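DraIII (Deinococcus radiophilus, PDB 4L0K) is a type II restriction endonuclease that probably hydrolyses double-stranded DNA at a specific sequence, using a nuclease domain of the His-Me finger clan. Local coordinates at residues L38-L41 and S42-H45; T139-Y142 and L143-F146; F200-V203 and A204-N207; Y214-M217 and E218-T222. One frame throughout, in Å; residues are numbered along the deposited sequence.

The four contacts are local turns of helix in two well-separated groups. Interactions 1 and 2, with centres about 15 Å apart, pack together where Ser-40 OG lies 3.9 Å from Thr-139 OG1; each of these hydroxyls hydrogen-bonds Asp-136. Interactions 3 and 4 sit on the consecutive helices 199-205 and 210-226, also about 15 Å between centres, and both meet the second subunit: Phe-200 of interaction 3 packs edge-to-face on Trp-216 of that subunit, the counterpart of the Trp-216 in interaction 4. About 41 Å separates the centres of interactions 1 and 4. Interaction 3 follows the hairpin 179-183/194-198, consistent with the beta-beta-alpha core of His-Me finger nucleases.

Interaction 1 (L38-L41 and S42-H45); sequences LVSL and SKTH
Leu-41 meets Thr-44 and His-45 at the end of a short helix. Its CB lies against the following peptide nitrogen, 3.3 Å from Ser-42 N. CG stands anti to the backbone N (chi1 -162°), which leads the branch along the flank of the helix. From there CD1 passes 3.7 Å from Thr-44 OG1, the two side chains crossing at about a right angle, and reaches ND1 of the His-45 imidazole at 4.1 Å, an oblique approach to the ring. Thr-44 OG1 has polar company as well: it shares a hydrogen bond of 2.9 Å with His-45 ND1, which fixes how the imidazole is turned. The backbone supplies the frame, with Ser-42 N bonded to Leu-38 O at 2.7 Å, Lys-43 N to Val-39 O and Thr-44 N to Ser-40 O. Ser-40 OG hydrogen-bonds Asp-136. Leu-41 also packs on Ile-48 and Ile-52 of helix 46-57 and on Tyr-127. His-45 is the first residue to leave helix 39-44 and at the same time holds the N-cap position of helix 46-57, a one-residue link between two consecutive helices.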
ATOM      1  N   LEU A  38     -26.086  10.692  13.246  1.00 40.63           N
ATOM      2  CA  LEU A  38     -25.549   9.363  13.535  1.00 36.79           C
ATOM      3  C   LEU A  38     -26.266   8.610  14.662  1.00 47.37           C
ATOM      4  O   LEU A  38     -25.970   7.425  14.900  1.00 50.86           O
ATOM      5  CB  LEU A  38     -24.049   9.426  13.806  1.00 34.67           C
ATOM      6  CG  LEU A  38     -23.194   9.456  12.529  1.00 34.34           C
ATOM      7  CD1 LEU A  38     -21.770   9.809  12.846  1.00 22.65           C
ATOM      8  CD2 LEU A  38     -23.276   8.119  11.819  1.00 29.63           C
ATOM      9  N   VAL A  39     -27.227   9.264  15.323  1.00 37.80           N
ATOM     10  CA  VAL A  39     -27.850   8.639  16.495  1.00 31.55           C
ATOM     11  C   VAL A  39     -28.425   7.252  16.175  1.00 29.88           C
ATOM     12  O   VAL A  39     -28.002   6.250  16.754  1.00 39.88           O
ATOM     13  CB  VAL A  39     -28.904   9.562  17.193  1.00 41.10           C
ATOM     14  CG1 VAL A  39     -29.668   8.791  18.256  1.00 39.78           C
ATOM     15  CG2 VAL A  39     -28.224  10.777  17.817  1.00 33.73           C
ATOM     16  N   SER A  40     -29.340   7.186  15.217  1.00 31.89           N
ATOM     17  CA  SER A  40     -29.898   5.900  14.790  1.00 35.76           C
ATOM     18  C   SER A  40     -28.813   4.906  14.384  1.00 34.39           C
ATOM     19  O   SER A  40     -28.870   3.729  14.777  1.00 34.33           O
ATOM     20  CB  SER A  40     -30.887   6.085  13.645  1.00 42.92           C
ATOM     21  OG  SER A  40     -31.950   6.933  14.034  1.00 49.37           O
ATOM     22  N   LEU A  41     -27.810   5.372  13.641  1.00 27.66           N
ATOM     23  CA  LEU A  41     -26.786   4.434  13.190  1.00 34.18           C
ATOM     24  C   LEU A  41     -26.026   3.875  14.403  1.00 31.99           C
ATOM     25  O   LEU A  41     -25.748   2.666  14.461  1.00 26.67           O
ATOM     26  CB  LEU A  41     -25.843   5.058  12.153  1.00 33.46           C
ATOM     27  CG  LEU A  41     -25.047   4.037  11.326  1.00 34.87           C
ATOM     28  CD1 LEU A  41     -26.000   3.126  10.551  1.00 35.84           C
ATOM     29  CD2 LEU A  41     -24.107   4.746  10.385  1.00 26.82           C
ATOM     30  N   SER A  42     -25.763   4.745  15.389  1.00 28.69           N
ATOM     31  CA  SER A  42     -25.116   4.322  16.639  1.00 31.33           C
ATOM     32  C   SER A  42     -25.969   3.295  17.361  1.00 31.92           C
ATOM     33  O   SER A  42     -25.465   2.397  18.036  1.00 43.66           O
ATOM     34  CB  SER A  42     -24.902   5.506  17.585  1.00 33.50           C
ATOM     35  OG  SER A  42     -23.688   6.175  17.317  1.00 45.49           O
ATOM     36  N   LYS A  43     -27.275   3.434  17.222  1.00 29.67           N
ATOM     37  CA  LYS A  43     -28.172   2.497  17.862  1.00 35.30           C
ATOM     38  C   LYS A  43     -28.134   1.160  17.110  1.00 38.13           C
ATOM     39  O   LYS A  43     -28.139   0.105  17.744  1.00 31.98           O
ATOM     40  CB  LYS A  43     -29.591   3.081  17.943  1.00 34.91           C
ATOM     41  CG  LYS A  43     -30.560   2.264  18.751  1.00 45.34           C
ATOM     42  CD  LYS A  43     -31.923   2.212  18.074  1.00 58.48           C
ATOM     43  CE  LYS A  43     -32.463   3.596  17.773  1.00 56.77           C
ATOM     44  NZ  LYS A  43     -33.222   3.597  16.498  1.00 46.97           N
ATOM     45  N   THR A  44     -28.044   1.201  15.770  1.00 32.19           N
ATOM     46  CA  THR A  44     -28.129  -0.034  14.976  1.00 36.32           C
ATOM     47  C   THR A  44     -26.782  -0.682  14.636  1.00 38.82           C
ATOM     48  O   THR A  44     -26.683  -1.913  14.542  1.00 35.13           O
ATOM     49  CB  THR A  44     -28.867   0.179  13.647  1.00 37.41           C
ATOM     50  OG1 THR A  44     -28.162   1.158  12.863  1.00 26.55           O
ATOM     51  CG2 THR A  44     -30.309   0.627  13.896  1.00 32.51           C
ATOM     52  N   HIS A  45     -25.760   0.141  14.420  1.00 34.80           N
ATOM     53  CA  HIS A  45     -24.441  -0.369  14.054  1.00 37.64           C
ATOM     54  C   HIS A  45     -23.344   0.440  14.702  1.00 33.19           C
ATOM     55  O   HIS A  45     -22.734   1.297  14.040  1.00 29.39           O
ATOM     56  CB  HIS A  45     -24.236  -0.333  12.538  1.00 40.20           C
ATOM     57  CG  HIS A  45     -25.186  -1.202  11.780  1.00 37.07           C
ATOM     58  ND1 HIS A  45     -26.491  -0.831  11.529  1.00 30.83           N
ATOM     59  CD2 HIS A  45     -25.023  -2.422  11.214  1.00 34.55           C
ATOM     60  CE1 HIS A  45     -27.094  -1.793  10.854  1.00 29.98           C
ATOM     61  NE2 HIS A  45     -26.226  -2.769  10.652  1.00 36.30           N
TER

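Interaction 2 (T139-Y142 and L143-F146); sequences TKNY and LEEF
Lys-140 and Glu-144, one helical turn apart, form a salt bridge on the surface of the helix. NZ comes within 3.1 Å of OE2, meeting it on the syn side but 29° out of the carboxylate plane, and makes a weak bond of 3.2 Å to OE1; a bend at the last lysine torsion (chi4 -66°) folds the amine onto both oxygens. OE1 is also held by Met-150 N, and a water that donates to OE2 gives its other bond to Asn-141 OD1 at 3.1 Å. Shortened to an alanine, Glu-144 would no longer offer a carboxylate, which is likely to leave Lys-140 NZ without its mate and Met-150 N without this acceptor. Among the apolar and aromatic contacts, Phe-146 CE1 rests over one face of the Tyr-142 ring, 3.6 Å from CZ, with the two planes inclined at 53°. Leu-143 CD2 touches Tyr-142 CD2 at 3.8 Å, and its CD1 lies alongside Thr-139 CG2. Tyr-142 OH bonds Gln-23 O and Arg-120 NH1. Arg-120 also makes a cation-pi contact with Phe-146 and, with Thr-123 and Trp-124, touches Leu-143, so helix 137-147 packs against helix 112-126.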
ATOM      1  N   THR A 139     -33.183  11.687  10.293  1.00 49.25           N
ATOM      2  CA  THR A 139     -31.883  11.400   9.687  1.00 47.62           C
ATOM      3  C   THR A 139     -31.980  11.512   8.179  1.00 44.96           C
ATOM      4  O   THR A 139     -31.190  12.225   7.545  1.00 46.95           O
ATOM      5  CB  THR A 139     -31.417   9.985  10.034  1.00 46.38           C
ATOM      6  OG1 THR A 139     -31.613   9.757  11.432  1.00 40.06           O
ATOM      7  CG2 THR A 139     -29.947   9.795   9.685  1.00 45.12           C
ATOM      8  N   LYS A 140     -32.978  10.822   7.626  1.00 39.78           N
ATOM      9  CA  LYS A 140     -33.257  10.841   6.195  1.00 41.94           C
ATOM     10  C   LYS A 140     -33.397  12.259   5.645  1.00 50.62           C
ATOM     11  O   LYS A 140     -32.711  12.623   4.685  1.00 45.95           O
ATOM     12  CB  LYS A 140     -34.523  10.042   5.884  1.00 38.83           C
ATOM     13  CG  LYS A 140     -34.940  10.100   4.421  1.00 41.57           C
ATOM     14  CD  LYS A 140     -35.931   8.990   4.086  1.00 45.52           C
ATOM     15  CE  LYS A 140     -36.165   8.875   2.583  1.00 47.47           C
ATOM     16  NZ  LYS A 140     -36.834  10.078   2.022  1.00 56.16           N
ATOM     17  N   ASN A 141     -34.272  13.061   6.256  1.00 46.24           N
ATOM     18  CA  ASN A 141     -34.561  14.387   5.718  1.00 46.68           C
ATOM     19  C   ASN A 141     -33.397  15.341   5.871  1.00 46.56           C
ATOM     20  O   ASN A 141     -33.091  16.129   4.965  1.00 45.67           O
ATOM     21  CB  ASN A 141     -35.836  14.961   6.334  1.00 44.64           C
ATOM     22  CG  ASN A 141     -37.059  14.163   5.940  1.00 48.35           C
ATOM     23  OD1 ASN A 141     -37.183  13.726   4.788  1.00 47.55           O
ATOM     24  ND2 ASN A 141     -37.948  13.927   6.896  1.00 43.58           N
ATOM     25  N   TYR A 142     -32.746  15.250   7.023  1.00 40.28           N
ATOM     26  CA  TYR A 142     -31.574  16.057   7.322  1.00 40.25           C
ATOM     27  C   TYR A 142     -30.445  15.804   6.302  1.00 50.83           C
ATOM     28  O   TYR A 142     -29.914  16.746   5.696  1.00 53.55           O
ATOM     29  CB  TYR A 142     -31.110  15.721   8.734  1.00 32.19           C
ATOM     30  CG  TYR A 142     -29.821  16.372   9.166  1.00 46.42           C
ATOM     31  CD1 TYR A 142     -29.833  17.554   9.897  1.00 44.52           C
ATOM     32  CD2 TYR A 142     -28.588  15.779   8.886  1.00 43.06           C
ATOM     33  CE1 TYR A 142     -28.663  18.138  10.317  1.00 41.01           C
ATOM     34  CE2 TYR A 142     -27.409  16.361   9.299  1.00 43.34           C
ATOM     35  CZ  TYR A 142     -27.456  17.540  10.020  1.00 43.44           C
ATOM     36  OH  TYR A 142     -26.288  18.122  10.438  1.00 39.18           O
ATOM     37  N   LEU A 143     -30.082  14.536   6.113  1.00 41.67           N
ATOM     38  CA  LEU A 143     -29.014  14.186   5.166  1.00 42.72           C
ATOM     39  C   LEU A 143     -29.407  14.461   3.711  1.00 39.83           C
ATOM     40  O   LEU A 143     -28.597  14.977   2.934  1.00 43.11           O
ATOM     41  CB  LEU A 143     -28.565  12.728   5.356  1.00 35.54           C
ATOM     42  CG  LEU A 143     -27.894  12.511   6.717  1.00 35.70           C
ATOM     43  CD1 LEU A 143     -27.677  11.044   7.006  1.00 34.06           C
ATOM     44  CD2 LEU A 143     -26.574  13.289   6.811  1.00 28.65           C
ATOM     45  N   GLU A 144     -30.648  14.128   3.353  1.00 39.91           N
ATOM     46  CA  GLU A 144     -31.160  14.389   2.006  1.00 44.20           C
ATOM     47  C   GLU A 144     -31.157  15.870   1.670  1.00 45.85           C
ATOM     48  O   GLU A 144     -30.951  16.257   0.519  1.00 44.37           O
ATOM     49  CB  GLU A 144     -32.554  13.803   1.816  1.00 43.85           C
ATOM     50  CG  GLU A 144     -32.531  12.332   1.421  1.00 47.89           C
ATOM     51  CD  GLU A 144     -33.911  11.780   1.160  1.00 49.65           C
ATOM     52  OE1 GLU A 144     -34.019  10.665   0.595  1.00 43.96           O
ATOM     53  OE2 GLU A 144     -34.886  12.476   1.526  1.00 52.74           O
ATOM     54  N   GLU A 145     -31.360  16.700   2.686  1.00 53.26           N
ATOM     55  CA  GLU A 145     -31.296  18.143   2.504  1.00 55.72           C
ATOM     56  C   GLU A 145     -29.899  18.567   2.055  1.00 61.52           C
ATOM     57  O   GLU A 145     -29.746  19.505   1.270  1.00 66.35           O
ATOM     58  CB  GLU A 145     -31.670  18.854   3.798  1.00 54.20           C
ATOM     59  CG  GLU A 145     -31.304  20.316   3.814  1.00 68.69           C
ATOM     60  CD  GLU A 145     -32.495  21.210   4.074  1.00 77.65           C
ATOM     61  OE1 GLU A 145     -33.638  20.704   4.027  1.00 79.33           O
ATOM     62  OE2 GLU A 145     -32.286  22.415   4.327  1.00 79.92           O
ATOM     63  N   PHE A 146     -28.879  17.867   2.550  1.00 53.14           N
ATOM     64  CA  PHE A 146     -27.504  18.192   2.205  1.00 43.26           C
ATOM     65  C   PHE A 146     -27.077  17.614   0.863  1.00 42.45           C
ATOM     66  O   PHE A 146     -26.411  18.292   0.075  1.00 42.60           O
ATOM     67  CB  PHE A 146     -26.544  17.678   3.275  1.00 47.24           C
ATOM     68  CG  PHE A 146     -26.461  18.548   4.494  1.00 46.23           C
ATOM     69  CD1 PHE A 146     -27.256  18.291   5.596  1.00 41.13           C
ATOM     70  CD2 PHE A 146     -25.572  19.608   4.546  1.00 46.02           C
ATOM     71  CE1 PHE A 146     -27.169  19.074   6.721  1.00 42.62           C
ATOM     72  CE2 PHE A 146     -25.487  20.399   5.674  1.00 51.17           C
ATOM     73  CZ  PHE A 146     -26.287  20.130   6.762  1.00 48.72           C
TER
HETATM   74  O   HOH W   1     -36.041  14.687   2.054  1.00 46.20           O

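Interaction 3 (F200-V203 and A204-N207)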
ATOM      1  N   PHE A 200      -8.640  -3.194  -1.350  1.00 30.15           N
ATOM      2  CA  PHE A 200      -7.795  -3.385  -2.524  1.00 32.93           C
ATOM      3  C   PHE A 200      -7.781  -2.153  -3.435  1.00 28.91           C
ATOM      4  O   PHE A 200      -6.711  -1.671  -3.831  1.00 29.20           O
ATOM      5  CB  PHE A 200      -8.195  -4.624  -3.350  1.00 31.31           C
ATOM      6  CG  PHE A 200      -7.327  -4.816  -4.565  1.00 30.20           C
ATOM      7  CD1 PHE A 200      -6.133  -5.540  -4.477  1.00 23.62           C
ATOM      8  CD2 PHE A 200      -7.658  -4.214  -5.771  1.00 19.75           C
ATOM      9  CE1 PHE A 200      -5.296  -5.682  -5.589  1.00 23.69           C
ATOM     10  CE2 PHE A 200      -6.829  -4.351  -6.891  1.00 30.90           C
ATOM     11  CZ  PHE A 200      -5.641  -5.082  -6.794  1.00 28.45           C
ATOM     12  N   CYS A 201      -8.971  -1.670  -3.773  1.00 23.08           N
ATOM     13  CA  CYS A 201      -9.112  -0.588  -4.747  1.00 30.51           C
ATOM     14  C   CYS A 201      -8.494   0.692  -4.183  1.00 29.99           C
ATOM     15  O   CYS A 201      -7.807   1.449  -4.881  1.00 32.58           O
ATOM     16  CB  CYS A 201     -10.597  -0.362  -5.096  1.00 28.29           C
ATOM     17  SG  CYS A 201     -11.549  -1.838  -5.668  1.00 26.56           S
ATOM     18  N   ASN A 202      -8.739   0.909  -2.896  1.00 28.99           N
ATOM     19  CA  ASN A 202      -8.183   2.047  -2.190  1.00 31.64           C
ATOM     20  C   ASN A 202      -6.651   2.041  -2.149  1.00 30.12           C
ATOM     21  O   ASN A 202      -6.036   3.072  -2.404  1.00 28.96           O
ATOM     22  CB  ASN A 202      -8.748   2.135  -0.773  1.00 38.80           C
ATOM     23  CG  ASN A 202      -8.662   3.529  -0.209  1.00 39.05           C
ATOM     24  OD1 ASN A 202      -8.725   4.504  -0.946  1.00 45.76           O
ATOM     25  ND2 ASN A 202      -8.519   3.630   1.101  1.00 36.86           N
ATOM     26  N   VAL A 203      -6.018   0.908  -1.853  1.00 29.31           N
ATOM     27  CA  VAL A 203      -4.550   0.925  -1.919  1.00 31.14           C
ATOM     28  C   VAL A 203      -4.011   0.989  -3.364  1.00 29.84           C
ATOM     29  O   VAL A 203      -3.004   1.637  -3.594  1.00 23.08           O
ATOM     30  CB  VAL A 203      -3.825  -0.131  -1.029  1.00 31.22           C
ATOM     31  CG1 VAL A 203      -4.705  -0.617   0.130  1.00 27.74           C
ATOM     32  CG2 VAL A 203      -3.289  -1.259  -1.839  1.00 33.44           C
ATOM     33  N   ALA A 204      -4.716   0.398  -4.336  1.00 21.59           N
ATOM     34  CA  ALA A 204      -4.270   0.497  -5.731  1.00 28.41           C
ATOM     35  C   ALA A 204      -4.221   1.952  -6.205  1.00 26.46           C
ATOM     36  O   ALA A 204      -3.277   2.365  -6.879  1.00 24.93           O
ATOM     37  CB  ALA A 204      -5.167  -0.347  -6.680  1.00 18.43           C
ATOM     38  N   GLN A 205      -5.251   2.721  -5.857  1.00 24.94           N
ATOM     39  CA  GLN A 205      -5.345   4.100  -6.315  1.00 26.66           C
ATOM     40  C   GLN A 205      -4.153   4.940  -5.840  1.00 24.20           C
ATOM     41  O   GLN A 205      -3.694   5.836  -6.553  1.00 21.39           O
ATOM     42  CB  GLN A 205      -6.673   4.712  -5.850  1.00 28.30           C
ATOM     43  CG  GLN A 205      -6.963   6.106  -6.364  1.00 22.22           C
ATOM     44  CD  GLN A 205      -7.949   6.860  -5.459  1.00 31.88           C
ATOM     45  OE1 GLN A 205      -8.576   6.273  -4.583  1.00 36.04           O
ATOM     46  NE2 GLN A 205      -8.069   8.161  -5.666  1.00 29.11           N
ATOM     47  N   GLY A 206      -3.657   4.650  -4.637  1.00 24.93           N
ATOM     48  CA  GLY A 206      -2.489   5.340  -4.101  1.00 23.88           C
ATOM     49  C   GLY A 206      -2.579   6.862  -4.087  1.00 31.91           C
ATOM     50  O   GLY A 206      -3.524   7.432  -3.543  1.00 34.12           O
ATOM     51  N   ASN A 207      -1.602   7.528  -4.694  1.00 26.94           N
ATOM     52  CA  ASN A 207      -1.576   8.996  -4.685  1.00 33.09           C
ATOM     53  C   ASN A 207      -2.154   9.614  -5.955  1.00 33.53           C
ATOM     54  O   ASN A 207      -1.966  10.801  -6.217  1.00 40.71           O
ATOM     55  CB  ASN A 207      -0.149   9.522  -4.461  1.00 39.68           C
ATOM     56  CG  ASN A 207       0.826   9.088  -5.567  1.00 51.47           C
ATOM     57  OD1 ASN A 207       0.420   8.511  -6.577  1.00 46.11           O
ATOM     58  ND2 ASN A 207       2.118   9.368  -5.373  1.00 55.28           N
TER
HETATM   59  O   HOH W   2      -5.780   6.021  -1.947  1.00 33.20           O
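With CG anti to the backbone N (chi1 180°), the Phe-200 ring swings along the helix until CE2 lies 4.3 Å from Ala-204 CB, a loose, oblique touch. Asn-202 and Gln-205 likewise carry CG anti to the backbone N, at -157° and -175°, and their chains cross obliquely with the amide oxygens OD1 and OE1 4.0 Å apart. Each amide nitrogen has partners elsewhere: Asn-202 ND2 bonds Glu-180, while Gln-205 NE2 serves the carbonyls of Lys-208 and His-183. Two regular backbone bonds hold the turn, Ala-204 N to Phe-200 O at 2.9 Å and Gln-205 N to Cys-201 O at 3.0 Å. After them the helix ends: Gly-206 takes a positive phi, which suits glycine, and its N makes a weak bond to Val-203 O at 3.3 Å. A water lies between Asn-202 O (3.0 Å) and Gly-206 O (3.1 Å). Cys-201 clusters with Cys-157 and Cys-160; its assigned disulfide to Cys-160 is doubtful, since Cys-160 is also paired with Cys-157. Helix 199-205 thus follows strand 194-198, leads into helix 210-226, whose Phe-213 touches Ala-204, and lies in the dimer interface, Val-203 and Ala-204 packing on their counterparts in the second subunit.

Interaction 4 (Y214-M217 and E218-T222); sequences YLWM and EEVLT
Glu-218, whose N bonds back to Tyr-214 O at 2.9 Å, has its own carbonyl oxygen gripped twice by Thr-222: OG1 bonds Glu-218 O at 2.8 Å, and Thr-222 N bonds the same atom at 3.0 Å. The two donors come from opposite faces of the carbonyl plane, so the hydroxyl adds to the regular helix bond instead of replacing it. Three more backbone bonds, Glu-219 N to Leu-215 O, Val-220 N to Trp-216 O and Leu-221 N to Met-217 O, continue the ladder with similar geometry. On one flank Val-220 lays CG2 over a face of the Trp-216 indole, a CH-pi contact 3.8 Å from the centroid of the five-membered ring and 18° off its normal, with CE2 the closest ring atom at 3.7 Å. With CG1 anti to the backbone N (chi1 170°), the other methyl, CG2, stands anti to the carbonyl carbon and over the indole. On another flank the Glu-219 chain runs back past Leu-215 O and brings OE2 to 3.7 Å from Leu-215 CG, the side chains crossing at a slant. Were Glu-219 cut back to an alanine, the Leu-215 branch is likely to lose this cover and turn more freely. Glu-218 OE1 makes a salt bridge to Lys-225 of the second subunit, and Met-217 packs on Val-220 of that subunit. Helix 210-226, which follows helix 199-205, thereby pairs with the other chain, while Tyr-214 OH ties its first turns to Ile-159 O in a loop of its own chain.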
ATOM      1  N   TYR A 214      -7.559   6.003 -13.809  1.00 21.28           N
ATOM      2  CA  TYR A 214      -8.277   5.365 -14.923  1.00 21.56           C
ATOM      3  C   TYR A 214      -7.482   5.559 -16.190  1.00 24.11           C
ATOM      4  O   TYR A 214      -7.332   4.634 -16.979  1.00 40.92           O
ATOM      5  CB  TYR A 214      -9.670   5.975 -15.103  1.00 23.88           C
ATOM      6  CG  TYR A 214     -10.600   5.772 -13.930  1.00 28.96           C
ATOM      7  CD1 TYR A 214     -10.518   4.628 -13.147  1.00 33.20           C
ATOM      8  CD2 TYR A 214     -11.558   6.720 -13.604  1.00 23.94           C
ATOM      9  CE1 TYR A 214     -11.357   4.428 -12.080  1.00 24.57           C
ATOM     10  CE2 TYR A 214     -12.411   6.520 -12.532  1.00 29.10           C
ATOM     11  CZ  TYR A 214     -12.296   5.369 -11.774  1.00 24.21           C
ATOM     12  OH  TYR A 214     -13.120   5.156 -10.702  1.00 34.88           O
ATOM     13  N   LEU A 215      -6.954   6.772 -16.360  1.00 24.09           N
ATOM     14  CA  LEU A 215      -6.094   7.077 -17.493  1.00 28.54           C
ATOM     15  C   LEU A 215      -4.874   6.120 -17.493  1.00 32.09           C
ATOM     16  O   LEU A 215      -4.538   5.512 -18.518  1.00 36.47           O
ATOM     17  CB  LEU A 215      -5.688   8.557 -17.453  1.00 29.49           C
ATOM     18  CG  LEU A 215      -4.688   9.005 -18.522  1.00 48.00           C
ATOM     19  CD1 LEU A 215      -5.321   8.969 -19.911  1.00 47.49           C
ATOM     20  CD2 LEU A 215      -4.105  10.383 -18.214  1.00 47.00           C
ATOM     21  N   TRP A 216      -4.259   5.968 -16.320  1.00 32.13           N
ATOM     22  CA  TRP A 216      -3.157   5.026 -16.100  1.00 32.53           C
ATOM     23  C   TRP A 216      -3.509   3.606 -16.515  1.00 28.30           C
ATOM     24  O   TRP A 216      -2.747   2.976 -17.251  1.00 25.38           O
ATOM     25  CB  TRP A 216      -2.745   5.003 -14.623  1.00 26.25           C
ATOM     26  CG  TRP A 216      -1.644   4.063 -14.339  1.00 25.94           C
ATOM     27  CD1 TRP A 216      -0.318   4.248 -14.624  1.00 28.09           C
ATOM     28  CD2 TRP A 216      -1.737   2.793 -13.692  1.00 30.58           C
ATOM     29  NE1 TRP A 216       0.416   3.172 -14.202  1.00 29.13           N
ATOM     30  CE2 TRP A 216      -0.423   2.260 -13.629  1.00 27.12           C
ATOM     31  CE3 TRP A 216      -2.793   2.056 -13.153  1.00 26.98           C
ATOM     32  CZ2 TRP A 216      -0.145   1.019 -13.062  1.00 22.03           C
ATOM     33  CZ3 TRP A 216      -2.513   0.823 -12.574  1.00 23.60           C
ATOM     34  CH2 TRP A 216      -1.200   0.317 -12.534  1.00 26.08           C
ATOM     35  N   MET A 217      -4.645   3.100 -16.028  1.00 17.96           N
ATOM     36  CA  MET A 217      -5.060   1.749 -16.393  1.00 28.74           C
ATOM     37  C   MET A 217      -5.166   1.652 -17.913  1.00 30.54           C
ATOM     38  O   MET A 217      -4.695   0.696 -18.514  1.00 35.87           O
ATOM     39  CB  MET A 217      -6.421   1.391 -15.801  1.00 25.25           C
ATOM     40  CG  MET A 217      -6.491   1.407 -14.298  1.00 33.61           C
ATOM     41  SD  MET A 217      -8.155   0.960 -13.754  1.00 31.41           S
ATOM     42  CE  MET A 217      -8.081   1.307 -11.987  1.00 47.04           C
ATOM     43  N   GLU A 218      -5.772   2.666 -18.519  1.00 24.87           N
ATOM     44  CA  GLU A 218      -5.963   2.690 -19.968  1.00 36.23           C
ATOM     45  C   GLU A 218      -4.658   2.571 -20.754  1.00 32.99           C
ATOM     46  O   GLU A 218      -4.572   1.790 -21.717  1.00 33.97           O
ATOM     47  CB  GLU A 218      -6.718   3.948 -20.389  1.00 33.81           C
ATOM     48  CG  GLU A 218      -7.538   3.740 -21.639  1.00 51.55           C
ATOM     49  CD  GLU A 218      -8.800   4.581 -21.652  1.00 65.05           C
ATOM     50  OE1 GLU A 218      -9.895   3.987 -21.762  1.00 62.83           O
ATOM     51  OE2 GLU A 218      -8.697   5.827 -21.555  1.00 69.57           O
ATOM     52  N   GLU A 219      -3.652   3.317 -20.349  1.00 37.39           N
ATOM     53  CA  GLU A 219      -2.334   3.276 -20.953  1.00 39.95           C
ATOM     54  C   GLU A 219      -1.623   1.963 -20.754  1.00 34.53           C
ATOM     55  O   GLU A 219      -0.982   1.496 -21.624  1.00 34.59           O
ATOM     56  CB  GLU A 219      -1.467   4.367 -20.398  1.00 35.01           C
ATOM     57  CG  GLU A 219      -1.926   5.742 -20.732  1.00 37.16           C
ATOM     58  CD  GLU A 219      -1.387   6.776 -19.790  1.00 47.06           C
ATOM     59  OE1 GLU A 219      -0.880   6.429 -18.752  1.00 51.22           O
ATOM     60  OE2 GLU A 219      -1.470   7.950 -20.084  1.00 50.75           O
ATOM     61  N   VAL A 220      -1.766   1.385 -19.594  1.00 27.38           N
ATOM     62  CA  VAL A 220      -1.179   0.130 -19.300  1.00 28.38           C
ATOM     63  C   VAL A 220      -1.766  -0.945 -20.189  1.00 35.12           C
ATOM     64  O   VAL A 220      -1.060  -1.769 -20.673  1.00 31.97           O
ATOM     65  CB  VAL A 220      -1.402  -0.218 -17.848  1.00 29.07           C
ATOM     66  CG1 VAL A 220      -1.006  -1.629 -17.531  1.00 27.58           C
ATOM     67  CG2 VAL A 220      -0.673   0.754 -16.963  1.00 32.35           C
ATOM     68  N   LEU A 221      -3.070  -0.941 -20.359  1.00 38.89           N
ATOM     69  CA  LEU A 221      -3.716  -1.985 -21.104  1.00 42.09           C
ATOM     70  C   LEU A 221      -3.434  -1.840 -22.565  1.00 44.51           C
ATOM     71  O   LEU A 221      -3.316  -2.802 -23.263  1.00 49.98           O
ATOM     72  CB  LEU A 221      -5.192  -2.010 -20.857  1.00 28.10           C
ATOM     73  CG  LEU A 221      -5.581  -2.487 -19.490  1.00 35.47           C
ATOM     74  CD1 LEU A 221      -6.994  -2.069 -19.219  1.00 29.54           C
ATOM     75  CD2 LEU A 221      -5.419  -3.968 -19.295  1.00 32.96           C
ATOM     76  N   THR A 222      -3.321  -0.623 -23.015  1.00 36.44           N
ATOM     77  CA  THR A 222      -2.967  -0.363 -24.363  1.00 36.35           C
ATOM     78  C   THR A 222      -1.636  -1.017 -24.636  1.00 41.27           C
ATOM     79  O   THR A 222      -1.440  -1.663 -25.623  1.00 45.96           O
ATOM     80  CB  THR A 222      -2.887   1.132 -24.587  1.00 40.80           C
ATOM     81  OG1 THR A 222      -4.190   1.671 -24.512  1.00 46.65           O
ATOM     82  CG2 THR A 222      -2.381   1.425 -25.910  1.00 39.50           C
TER